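Local coordinates for virulence-associated protein I (Coxiella burnetii, PDB 3TRB) that probably binds DNA through a helix-turn-helix fold as the antidote protein of a HigA-type addiction module, at residues A38-T41 with N42-T45; R61-F65 with F66-P70; N75-D78 with A79-I82. All blocks are in the same frame, centred on the assembly; numbering follows the deposited sequence.

Interaction 1 of 3, residues A38-T41 with N42-T45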
loop_
_atom_site.group_PDB
_atom_site.type_symbol
_atom_site.label_atom_id
_atom_site.label_comp_id
_atom_site.label_asym_id
_atom_site.label_seq_id
_atom_site.Cartn_x
_atom_site.Cartn_y
_atom_site.Cartn_z
ATOM N N ALA A 38 30.282 14.980 -5.745
ATOM C CA ALA A 38 30.335 16.161 -4.889
ATOM C C ALA A 38 30.003 15.820 -3.437
ATOM O O ALA A 38 29.211 16.507 -2.793
ATOM C CB ALA A 38 29.409 17.253 -5.412
ATOM N N ILE A 39 30.613 14.753 -2.932
ATOM C CA ILE A 39 30.445 14.351 -1.540
ATOM C C ILE A 39 31.806 14.033 -0.935
ATOM O O ILE A 39 32.761 13.760 -1.664
ATOM C CB ILE A 39 29.522 13.120 -1.408
ATOM C CG1 ILE A 39 30.093 11.935 -2.190
ATOM C CG2 ILE A 39 28.114 13.451 -1.881
ATOM C CD1 ILE A 39 29.231 10.691 -2.129
ATOM N N PRO A 40 31.905 14.070 0.403
ATOM C CA PRO A 40 33.181 13.778 1.063
ATOM C C PRO A 40 33.700 12.402 0.669
ATOM O O PRO A 40 32.910 11.466 0.534
ATOM C CB PRO A 40 32.816 13.794 2.551
ATOM C CG PRO A 40 31.608 14.660 2.633
ATOM C CD PRO A 40 30.845 14.397 1.371
ATOM N N THR A 41 35.010 12.285 0.477
ATOM C CA THR A 41 35.617 11.000 0.154
ATOM C C THR A 41 35.293 9.997 1.252
ATOM O O THR A 41 35.097 8.812 0.988
ATOM C CB THR A 41 37.147 11.111 -0.000
ATOM O OG1 THR A 41 37.460 12.079 -1.008
ATOM C CG2 THR A 41 37.740 9.768 -0.395
ATOM N N ASN A 42 35.232 10.486 2.487
ATOM C CA ASN A 42 34.885 9.655 3.635
ATOM C C ASN A 42 33.562 8.917 3.449
ATOM O O ASN A 42 33.434 7.754 3.832
ATOM C CB ASN A 42 34.832 10.501 4.907
ATOM C CG ASN A 42 36.205 10.951 5.363
ATOM O OD1 ASN A 42 37.159 10.171 5.364
ATOM N ND2 ASN A 42 36.313 12.214 5.754
ATOM N N ARG A 43 32.582 9.599 2.866
ATOM C CA ARG A 43 31.266 9.009 2.645
ATOM C C ARG A 43 31.333 7.862 1.641
ATOM O O ARG A 43 30.726 6.811 1.846
ATOM C CB ARG A 43 30.276 10.071 2.169
ATOM C CG ARG A 43 28.840 9.584 2.070
ATOM C CD ARG A 43 27.910 10.726 1.702
ATOM N NE ARG A 43 28.038 11.843 2.633
ATOM C CZ ARG A 43 27.539 13.057 2.426
ATOM N NH1 ARG A 43 26.874 13.323 1.311
ATOM N NH2 ARG A 43 27.709 14.008 3.334
ATOM N N VAL A 44 32.071 8.071 0.557
ATOM C CA VAL A 44 32.259 7.031 -0.447
ATOM C C VAL A 44 33.000 5.833 0.142
ATOM O O VAL A 44 32.584 4.689 -0.029
ATOM C CB VAL A 44 33.041 7.558 -1.665
ATOM C CG1 VAL A 44 33.437 6.409 -2.578
ATOM C CG2 VAL A 44 32.217 8.591 -2.420
ATOM N N THR A 45 34.099 6.106 0.838
ATOM C CA THR A 45 34.891 5.056 1.467
ATOM C C THR A 45 34.069 4.237 2.459
ATOM O O THR A 45 34.168 3.011 2.498
ATOM C CB THR A 45 36.120 5.640 2.184
ATOM O OG1 THR A 45 37.050 6.131 1.212
ATOM C CG2 THR A 45 36.798 4.577 3.033
#

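Interaction 2 of 3, residues R61-F65 with F66-P70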
loop_
_atom_site.group_PDB
_atom_site.type_symbol
_atom_site.label_atom_id
_atom_site.label_comp_id
_atom_site.label_asym_id
_atom_site.label_seq_id
_atom_site.Cartn_x
_atom_site.Cartn_y
_atom_site.Cartn_z
ATOM N N ARG A 61 22.402 11.067 -6.355
ATOM C CA ARG A 61 23.688 11.436 -6.935
ATOM C C ARG A 61 24.258 10.296 -7.776
ATOM O O ARG A 61 24.735 10.516 -8.890
ATOM C CB ARG A 61 24.671 11.851 -5.840
ATOM C CG ARG A 61 24.192 13.039 -5.019
ATOM C CD ARG A 61 25.181 13.419 -3.931
ATOM N NE ARG A 61 24.733 14.599 -3.198
ATOM C CZ ARG A 61 24.977 15.849 -3.576
ATOM N NH1 ARG A 61 25.668 16.084 -4.682
ATOM N NH2 ARG A 61 24.529 16.863 -2.849
ATOM N N LEU A 62 24.200 9.081 -7.237
ATOM C CA LEU A 62 24.640 7.895 -7.963
ATOM C C LEU A 62 23.831 7.706 -9.241
ATOM O O LEU A 62 24.380 7.363 -10.288
ATOM C CB LEU A 62 24.525 6.651 -7.083
ATOM C CG LEU A 62 25.533 6.517 -5.941
ATOM C CD1 LEU A 62 25.133 5.388 -5.003
ATOM C CD2 LEU A 62 26.939 6.298 -6.486
ATOM N N ALA A 63 22.525 7.932 -9.150
ATOM C CA ALA A 63 21.641 7.794 -10.301
ATOM C C ALA A 63 22.035 8.748 -11.424
ATOM O O ALA A 63 22.081 8.363 -12.592
ATOM C CB ALA A 63 20.195 8.028 -9.887
ATOM N N LYS A 64 22.324 9.994 -11.059
ATOM C CA LYS A 64 22.707 11.017 -12.027
ATOM C C LYS A 64 24.061 10.704 -12.657
ATOM O O LYS A 64 24.261 10.908 -13.852
ATOM C CB LYS A 64 22.746 12.394 -11.358
ATOM C CG LYS A 64 23.201 13.530 -12.267
ATOM C CD LYS A 64 22.138 13.895 -13.288
ATOM C CE LYS A 64 22.576 15.072 -14.150
ATOM N NZ LYS A 64 22.798 16.304 -13.343
ATOM N N PHE A 65 24.989 10.203 -11.847
ATOM C CA PHE A 65 26.333 9.906 -12.330
ATOM C C PHE A 65 26.381 8.654 -13.201
ATOM O O PHE A 65 26.950 8.673 -14.291
ATOM C CB PHE A 65 27.308 9.766 -11.160
ATOM C CG PHE A 65 28.704 9.388 -11.574
ATOM C CD1 PHE A 65 29.526 10.306 -12.203
ATOM C CD2 PHE A 65 29.198 8.118 -11.320
ATOM C CE1 PHE A 65 30.812 9.965 -12.580
ATOM C CE2 PHE A 65 30.483 7.771 -11.694
ATOM C CZ PHE A 65 31.290 8.696 -12.325
ATOM N N PHE A 66 25.786 7.568 -12.713
ATOM C CA PHE A 66 25.828 6.288 -13.417
ATOM C C PHE A 66 24.728 6.148 -14.467
ATOM O O PHE A 66 24.737 5.209 -15.263
ATOM C CB PHE A 66 25.768 5.116 -12.429
ATOM C CG PHE A 66 27.035 4.920 -11.645
ATOM C CD1 PHE A 66 28.167 4.408 -12.254
ATOM C CD2 PHE A 66 27.094 5.244 -10.301
ATOM C CE1 PHE A 66 29.335 4.228 -11.539
ATOM C CE2 PHE A 66 28.260 5.065 -9.580
ATOM C CZ PHE A 66 29.382 4.556 -10.201
ATOM N N GLY A 67 23.783 7.082 -14.467
ATOM C CA GLY A 67 22.695 7.050 -15.427
ATOM C C GLY A 67 21.664 5.985 -15.105
ATOM O O GLY A 67 21.027 5.430 -16.001
ATOM N N THR A 68 21.503 5.698 -13.818
ATOM C CA THR A 68 20.512 4.729 -13.367
ATOM C C THR A 68 19.333 5.450 -12.730
ATOM O O THR A 68 19.195 6.666 -12.855
ATOM C CB THR A 68 21.107 3.763 -12.326
ATOM O OG1 THR A 68 21.287 4.450 -11.081
ATOM C CG2 THR A 68 22.444 3.219 -12.802
ATOM N N THR A 69 18.480 4.692 -12.049
ATOM C CA THR A 69 17.428 5.279 -11.233
ATOM C C THR A 69 17.910 5.320 -9.789
ATOM O O THR A 69 18.766 4.527 -9.398
ATOM C CB THR A 69 16.136 4.448 -11.294
ATOM O OG1 THR A 69 16.355 3.178 -10.667
ATOM C CG2 THR A 69 15.706 4.234 -12.736
ATOM N N PRO A 70 17.374 6.256 -8.992
ATOM C CA PRO A 70 17.698 6.239 -7.563
ATOM C C PRO A 70 17.075 5.018 -6.888
ATOM O O PRO A 70 17.609 4.521 -5.897
ATOM C CB PRO A 70 17.063 7.534 -7.046
ATOM C CG PRO A 70 15.980 7.847 -8.025
ATOM C CD PRO A 70 16.503 7.386 -9.354
#

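Interaction 3 of 3, residues N75-D78 with A79-I82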
loop_
_atom_site.group_PDB
_atom_site.type_symbol
_atom_site.label_atom_id
_atom_site.label_comp_id
_atom_site.label_asym_id
_atom_site.label_seq_id
_atom_site.Cartn_x
_atom_site.Cartn_y
_atom_site.Cartn_z
ATOM N N ASN A 75 16.967 0.096 -3.497
ATOM C CA ASN A 75 16.530 -1.297 -3.464
ATOM C C ASN A 75 17.674 -2.251 -3.135
ATOM O O ASN A 75 17.459 -3.308 -2.540
ATOM C CB ASN A 75 15.862 -1.693 -4.781
ATOM C CG ASN A 75 14.374 -1.387 -4.793
ATOM O OD1 ASN A 75 13.831 -0.846 -3.828
ATOM N ND2 ASN A 75 13.709 -1.729 -5.888
ATOM N N LEU A 76 18.890 -1.879 -3.526
ATOM C CA LEU A 76 20.070 -2.641 -3.138
ATOM C C LEU A 76 20.248 -2.567 -1.627
ATOM O O LEU A 76 20.545 -3.567 -0.978
ATOM C CB LEU A 76 21.320 -2.116 -3.849
ATOM C CG LEU A 76 21.441 -2.432 -5.341
ATOM C CD1 LEU A 76 22.758 -1.905 -5.886
ATOM C CD2 LEU A 76 21.324 -3.930 -5.579
ATOM N N GLN A 77 20.054 -1.377 -1.070
ATOM C CA GLN A 77 20.164 -1.188 0.370
ATOM C C GLN A 77 19.060 -1.948 1.098
ATOM O O GLN A 77 19.301 -2.567 2.135
ATOM C CB GLN A 77 20.103 0.298 0.721
ATOM C CG GLN A 77 20.412 0.598 2.174
ATOM C CD GLN A 77 21.849 0.280 2.536
ATOM O OE1 GLN A 77 22.784 0.759 1.895
ATOM N NE2 GLN A 77 22.032 -0.536 3.566
ATOM N N ASP A 78 17.850 -1.900 0.549
ATOM C CA ASP A 78 16.720 -2.618 1.131
ATOM C C ASP A 78 16.999 -4.111 1.202
ATOM O O ASP A 78 16.795 -4.740 2.242
ATOM C CB ASP A 78 15.448 -2.386 0.317
ATOM C CG ASP A 78 14.956 -0.959 0.394
ATOM O OD1 ASP A 78 15.370 -0.225 1.317
ATOM O OD2 ASP A 78 14.144 -0.577 -0.469
ATOM N N ALA A 79 17.456 -4.674 0.087
ATOM C CA ALA A 79 17.759 -6.098 0.011
ATOM C C ALA A 79 18.751 -6.484 1.098
ATOM O O ALA A 79 18.584 -7.499 1.775
ATOM C CB ALA A 79 18.310 -6.448 -1.364
ATOM N N TYR A 80 19.781 -5.661 1.266
ATOM C CA TYR A 80 20.795 -5.901 2.283
ATOM C C TYR A 80 20.214 -5.777 3.687
ATOM O O TYR A 80 20.466 -6.622 4.547
ATOM C CB TYR A 80 21.965 -4.932 2.107
ATOM C CG TYR A 80 22.977 -4.975 3.229
ATOM C CD1 TYR A 80 24.006 -5.908 3.230
ATOM C CD2 TYR A 80 22.908 -4.076 4.285
ATOM C CE1 TYR A 80 24.935 -5.947 4.254
ATOM C CE2 TYR A 80 23.832 -4.108 5.313
ATOM C CZ TYR A 80 24.843 -5.044 5.292
ATOM O OH TYR A 80 25.761 -5.074 6.316
ATOM N N ASP A 81 19.440 -4.720 3.915
ATOM C CA ASP A 81 18.827 -4.489 5.220
ATOM C C ASP A 81 17.905 -5.638 5.617
ATOM O O ASP A 81 17.911 -6.083 6.763
ATOM C CB ASP A 81 18.047 -3.171 5.232
ATOM C CG ASP A 81 18.946 -1.956 5.106
ATOM O OD1 ASP A 81 20.180 -2.107 5.230
ATOM O OD2 ASP A 81 18.411 -0.849 4.891
ATOM N N ILE A 82 17.110 -6.113 4.664
ATOM C CA ILE A 82 16.181 -7.204 4.920
ATOM C C ILE A 82 16.915 -8.475 5.338
ATOM O O ILE A 82 16.545 -9.121 6.317
ATOM C CB ILE A 82 15.304 -7.496 3.689
ATOM C CG1 ILE A 82 14.339 -6.335 3.438
ATOM C CG2 ILE A 82 14.535 -8.792 3.879
ATOM C CD1 ILE A 82 13.564 -6.451 2.144
HETATM O O HOH W 1 15.921 -0.175 4.047
#

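Interaction 1 of 3, residues A38-T41 with N42-T45
I39 and R43 are brought together by two different first torsions: chi1 of I39 (59°) puts CG2 beside its own backbone N, toward R43 NH1, and sends CG1 and CD1 to V44, whereas R43 swings CG away from its backbone N (chi1 -173°) and bends at chi3 to carry the guanidinium back over the turn. This is the start of the second helix of the helix-turn-helix, helix 41-48, which in relatives of the XRE family is the one that reads DNA. A38, with positive phi, is the C-prime residue of a Schellman motif that ends helix 30-37, and P40 then takes the N-cap position of the next helix. The proline ring lies against one face of the R43 guanidinium, with P40 CD 3.7 Å from R43 CZ. I39 meets the same group obliquely, its CG2 standing 3.4 Å from R43 NH1. The other branch of I39 runs to V44, where CD1 touches V44 CG2 at 3.7 Å and the two side chains cross at about a right angle; V44 also rests on A30, L33 and A34 of helix 30-37, while I39 packs on R61 of helix 56-66. The first-turn carbonyls are held unevenly. P40 O receives weak bonds from R43 N (3.0 Å, bent) and V44 N (3.5 Å). T41 turns its hydroxyl to N31 of the preceding helix, where OG1 is hydrogen-bonded to OD1, tying the helix start to its partner. T41 O takes a second, weak bond from T45 OG1 at 3.3 Å, in addition to its main one: T45 N lies 2.9 Å from T41 O, the N-H...O angle a nearly straight 174°.

Interaction 2 of 3, residues R61-F65 with F66-P70
A63 O takes two backbone donors where helix 56-66 ends, G67 N at 2.8 Å and T68 N at 3.0 Å, both weak because the N-H groups point off the oxygen. G67 breaks the helical path with a positive phi, and the chain runs through T68 to T69, the N-cap of helix 70-96, making this the turn that joins helix 56-66 of the helix-turn-helix fold to the long helix 70-96. One residue earlier the pattern is still regular: F66 N donates to L62 O at 2.8 Å and 168°. At the far end of the turn the two threonine hydroxyls have separate tasks. T68 OG1 donates to T69 O at 3.0 Å from above the carbonyl plane and has a weak bond with W73 NE1, while T69 OG1 caps F72 N. K64 and F65 reach across to the second subunit, F65 through backbone hydrogen bonds and packing of its side chain on V97 of that copy, K64 through a weak bond from NZ to V97 O there. Apolar groups fill in around these bonds. A63 CB packs against the ring of P70, and L62 CD2 touches F66 CE2 side by side at the ring edge. With CG of F65 opposite its own backbone N (chi1 177°) and CG of F66 beside the N of F66, the two rings come together edge to face, planes 80° apart and centroids separated by 4.8 Å. F65 CD2 stands over the centre of the F66 ring, 3.6 Å from F66 CE2.

Interaction 3 of 3, residues N75-D78 with A79-I82
The amide of Q77 lies beside the ring of Y80, their planes 78° apart, with Q77 NE2 3.7 Å from Y80 CD2 in an oblique approach; H13 meets the ring edge to face. The same nitrogen donates to the carboxylate of D81 one turn further on, NE2 to OD1 at 2.9 Å and 159°. The acceptor sits almost in the amide plane of Q77, but the donor reaches OD1 on its syn side, 32° out of the carboxylate plane, so the two flat groups meet twisted against each other. Q77 gets there by bending at chi2, which swings its amide forward along the helix to D81. At the other end of the amide, OE1 accepts from I54 N, so both polar atoms are held and the amide is fixed in rotation. This i to i+4 side-chain bond runs along an ordinary alpha-helical backbone, in which A79, Y80, D81 and I82 each donate to the carbonyl four residues earlier; D81 N, for example, is 2.8 Å from Q77 O. The second oxygen of D81 accepts from a water, 2.7 Å from OD2, which also donates to D78 OD1 at 2.8 Å and so links two carboxylates whose nearer oxygens are 4.7 Å apart. D78 OD2 comes close to D78 OD2 of the second subunit, a like-charge approach which might raise the affinity of one of them for a proton. Within its own chain this part of helix 70-96 lies against helix 14-24, through L76 on I17 and Q77 on P14, and it also meets the second subunit, where N75 packs on N75, D78 on L74 and I82 on E71 of that copy.

How the interactions relate
The three contacts follow one another along the chain, from the helix-turn-helix into the long last helix. Interactions 1 and 2, with centres 16 Å apart, touch through R61: I39 CG2 lies 3.6 Å from R61 CD, so the turn before helix 41-48 rests on helix 56-66. Interaction 3 touches neither; its nearest atoms are about 5 Å from interaction 2 and about 10 Å from interaction 1. I54 nonetheless connects 2 and 3, packing on L62 while its backbone N-H donates to Q77 OE1. Both also face the second subunit, where P70 packs on I82 of that copy. Interaction 1 opens the helix that, as in relatives, probably reads DNA.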